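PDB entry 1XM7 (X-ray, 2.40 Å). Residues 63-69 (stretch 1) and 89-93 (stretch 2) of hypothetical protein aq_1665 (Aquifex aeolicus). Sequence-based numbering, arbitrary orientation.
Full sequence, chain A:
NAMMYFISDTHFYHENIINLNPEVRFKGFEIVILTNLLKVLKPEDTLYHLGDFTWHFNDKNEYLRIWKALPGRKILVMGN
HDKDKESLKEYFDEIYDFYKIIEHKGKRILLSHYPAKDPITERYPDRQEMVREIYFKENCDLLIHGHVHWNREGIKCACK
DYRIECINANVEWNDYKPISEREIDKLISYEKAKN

Stretch 1 (63-69) YLRIWKA
Stretch 2 (89-93) KEYFD

Residues 63-69 form one helical segment, with phi/psi values clustered around -60/-43 and i to i+4 hydrogen bonds from Trp-67 N to Tyr-63 O (2.9 Å), Lys-68 N to Leu-64 O (2.9 Å) and Ala-69 N to Arg-65 O (3.0 Å). Across from it, residues 89-93 follow an irregular path. The closest register places Lys-68 CA 5.5 Å from Tyr-91 CA, and the pairing buries 350 Å², both sides summed. Leu-64 and, three and four residues later, Trp-67 and Lys-68 supply the helix's contacts; the CA-to-CB bond of Arg-65 points away, and Tyr-63, Ile-66 and Ala-69 make none.

Lys-89 (phi/psi -44/-29) enters the stretch without reaching the helix. Glu-90 (-98/19) is the first to touch it. Its CA-to-CB bond runs sideways, but chi1 p and chi2 t, with chi3 at 98°, bring the carboxylate nearer. Lys-68 answers with a fully extended side chain, t at all four chi angles, and Lys-68 NZ meets Glu-90 OE2 at 2.7 Å in a salt bridge that is also a hydrogen bond. Long, flexible side chains suit these exposed positions, since their charged ends can pair while remaining near solvent.

Tyr-91 (-122/-8) contributes the largest covered area. With chi1 m and chi2 -71°, its ring reaches the helix, where Tyr-91 CE1 lies 3.3 Å from Leu-64 CB and Tyr-91 CD1 lies 4.0 Å from Trp-67 CD1 and 4.3 Å from Lys-68 CB. The ring thus meets carbon atoms of three helix residues. The CA-to-CB bonds of Leu-64 (chi1 m, chi2 t) and Trp-67 (chi1 t, chi2 -82°) point toward stretch 2. The indole nitrogen needs an acceptor in this buried setting: Trp-67 NE1 donates to Tyr-91 O at 2.9 Å, with an N-H...O angle of 168°. The nearly straight bond approaches at the indole edge, close to the ring plane, satisfying the polar group.

At Phe-92 the backbone becomes extended (-140/155). Its CA-to-CB bond is sideways, but chi1 m and chi2 -83° carry the ring nearer the indole, placing Phe-92 CE1 3.4 Å from Trp-67 CZ2. Trp-67 NE1 sits over one face of the phenyl ring, and the five-membered ring of the indole forms an oblique aromatic pair with it, centroids 5.4 Å apart and planes at 57°. Two aromatic rings suit this buried place, where their carbon atoms meet out of solvent. Asp-93 (-92/-31; chi1 m, chi2 109°) ends the stretch beyond contact, its OD1 hydrogen-bonded elsewhere in the structure.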

# COMPACT_ATOMS: atom_id res chain seq x y z
N TYR A 63 -11.51 14.08 3.86
CA TYR A 63 -10.88 12.78 3.82
C TYR A 63 -9.46 12.83 4.38
O TYR A 63 -9.08 12.02 5.23
CB TYR A 63 -10.85 12.23 2.39
CG TYR A 63 -12.22 11.97 1.77
CD1 TYR A 63 -13.32 11.65 2.57
CD2 TYR A 63 -12.41 12.05 0.38
CE1 TYR A 63 -14.57 11.42 2.01
CE2 TYR A 63 -13.66 11.82 -0.18
CZ TYR A 63 -14.74 11.51 0.64
OH TYR A 63 -15.99 11.31 0.11
N LEU A 64 -8.68 13.81 3.93
CA LEU A 64 -7.30 13.93 4.38
C LEU A 64 -7.17 14.37 5.83
O LEU A 64 -6.30 13.88 6.55
CB LEU A 64 -6.52 14.88 3.45
CG LEU A 64 -6.44 14.45 1.98
CD1 LEU A 64 -5.37 15.28 1.28
CD2 LEU A 64 -6.12 12.96 1.86
N ARG A 65 -8.02 15.30 6.25
CA ARG A 65 -7.98 15.78 7.62
C ARG A 65 -8.29 14.57 8.51
O ARG A 65 -7.64 14.37 9.54
CB ARG A 65 -9.02 16.89 7.81
CG ARG A 65 -8.88 17.69 9.10
CD ARG A 65 -9.76 18.97 9.11
NE ARG A 65 -9.32 19.95 8.12
CZ ARG A 65 -9.88 21.15 7.92
NH1 ARG A 65 -10.93 21.53 8.65
NH2 ARG A 65 -9.42 21.96 6.97
N ILE A 66 -9.26 13.77 8.09
CA ILE A 66 -9.65 12.58 8.84
C ILE A 66 -8.48 11.60 8.92
O ILE A 66 -8.14 11.11 10.00
CB ILE A 66 -10.87 11.89 8.18
CG1 ILE A 66 -12.10 12.77 8.34
CG2 ILE A 66 -11.10 10.51 8.81
CD1 ILE A 66 -13.29 12.31 7.54
N TRP A 67 -7.87 11.33 7.78
CA TRP A 67 -6.72 10.43 7.75
C TRP A 67 -5.65 10.89 8.74
O TRP A 67 -5.11 10.10 9.51
CB TRP A 67 -6.13 10.41 6.33
CG TRP A 67 -4.73 9.91 6.25
CD1 TRP A 67 -3.58 10.63 6.48
CD2 TRP A 67 -4.32 8.58 5.94
NE1 TRP A 67 -2.48 9.82 6.35
CE2 TRP A 67 -2.90 8.56 6.01
CE3 TRP A 67 -5.00 7.41 5.62
CZ2 TRP A 67 -2.17 7.40 5.77
CZ3 TRP A 67 -4.27 6.25 5.37
CH2 TRP A 67 -2.86 6.25 5.45
N LYS A 68 -5.36 12.18 8.71
CA LYS A 68 -4.37 12.79 9.58
C LYS A 68 -4.72 12.54 11.04
O LYS A 68 -3.85 12.26 11.86
CB LYS A 68 -4.30 14.29 9.29
CG LYS A 68 -3.04 14.99 9.76
CD LYS A 68 -3.08 16.49 9.44
CE LYS A 68 -1.79 17.18 9.90
NZ LYS A 68 -1.74 18.64 9.55
N ALA A 69 -6.01 12.63 11.36
CA ALA A 69 -6.48 12.44 12.73
C ALA A 69 -6.32 11.01 13.24
O ALA A 69 -6.17 10.80 14.44
CB ALA A 69 -7.93 12.86 12.83
N LYS A 89 4.33 15.41 3.37
CA LYS A 89 4.99 15.40 4.67
C LYS A 89 4.09 15.50 5.88
O LYS A 89 4.41 14.96 6.94
CB LYS A 89 6.08 16.46 4.73
CG LYS A 89 7.32 16.02 3.98
CD LYS A 89 8.56 16.83 4.31
CE LYS A 89 9.78 16.30 3.54
NZ LYS A 89 11.08 16.92 3.97
N GLU A 90 2.94 16.15 5.74
CA GLU A 90 2.08 16.26 6.90
C GLU A 90 0.94 15.28 7.00
O GLU A 90 -0.01 15.49 7.75
CB GLU A 90 1.56 17.67 7.05
CG GLU A 90 0.46 18.06 6.14
CD GLU A 90 0.11 19.51 6.40
OE1 GLU A 90 0.60 20.38 5.64
OE2 GLU A 90 -0.62 19.76 7.39
N TYR A 91 1.05 14.19 6.26
CA TYR A 91 0.05 13.14 6.31
C TYR A 91 0.77 11.86 6.71
O TYR A 91 0.13 10.84 7.01
CB TYR A 91 -0.61 12.99 4.95
CG TYR A 91 -1.52 14.17 4.61
CD1 TYR A 91 -2.74 14.36 5.28
CD2 TYR A 91 -1.16 15.08 3.61
CE1 TYR A 91 -3.58 15.43 4.95
CE2 TYR A 91 -2.00 16.15 3.28
CZ TYR A 91 -3.21 16.32 3.95
OH TYR A 91 -4.04 17.34 3.57
N PHE A 92 2.10 11.94 6.75
CA PHE A 92 2.96 10.83 7.13
C PHE A 92 4.11 11.31 8.00
O PHE A 92 4.51 12.48 7.93
CB PHE A 92 3.52 10.17 5.87
CG PHE A 92 2.48 9.53 5.02
CD1 PHE A 92 2.02 8.25 5.31
CD2 PHE A 92 1.90 10.23 3.96
CE1 PHE A 92 1.00 7.67 4.56
CE2 PHE A 92 0.88 9.66 3.21
CZ PHE A 92 0.43 8.37 3.51
N ASP A 93 4.64 10.40 8.81
CA ASP A 93 5.76 10.69 9.71
C ASP A 93 7.07 10.37 9.03
O ASP A 93 8.09 10.99 9.31
CB ASP A 93 5.62 9.86 10.98
CG ASP A 93 4.29 10.09 11.67
OD1 ASP A 93 3.43 9.18 11.66
OD2 ASP A 93 4.09 11.19 12.21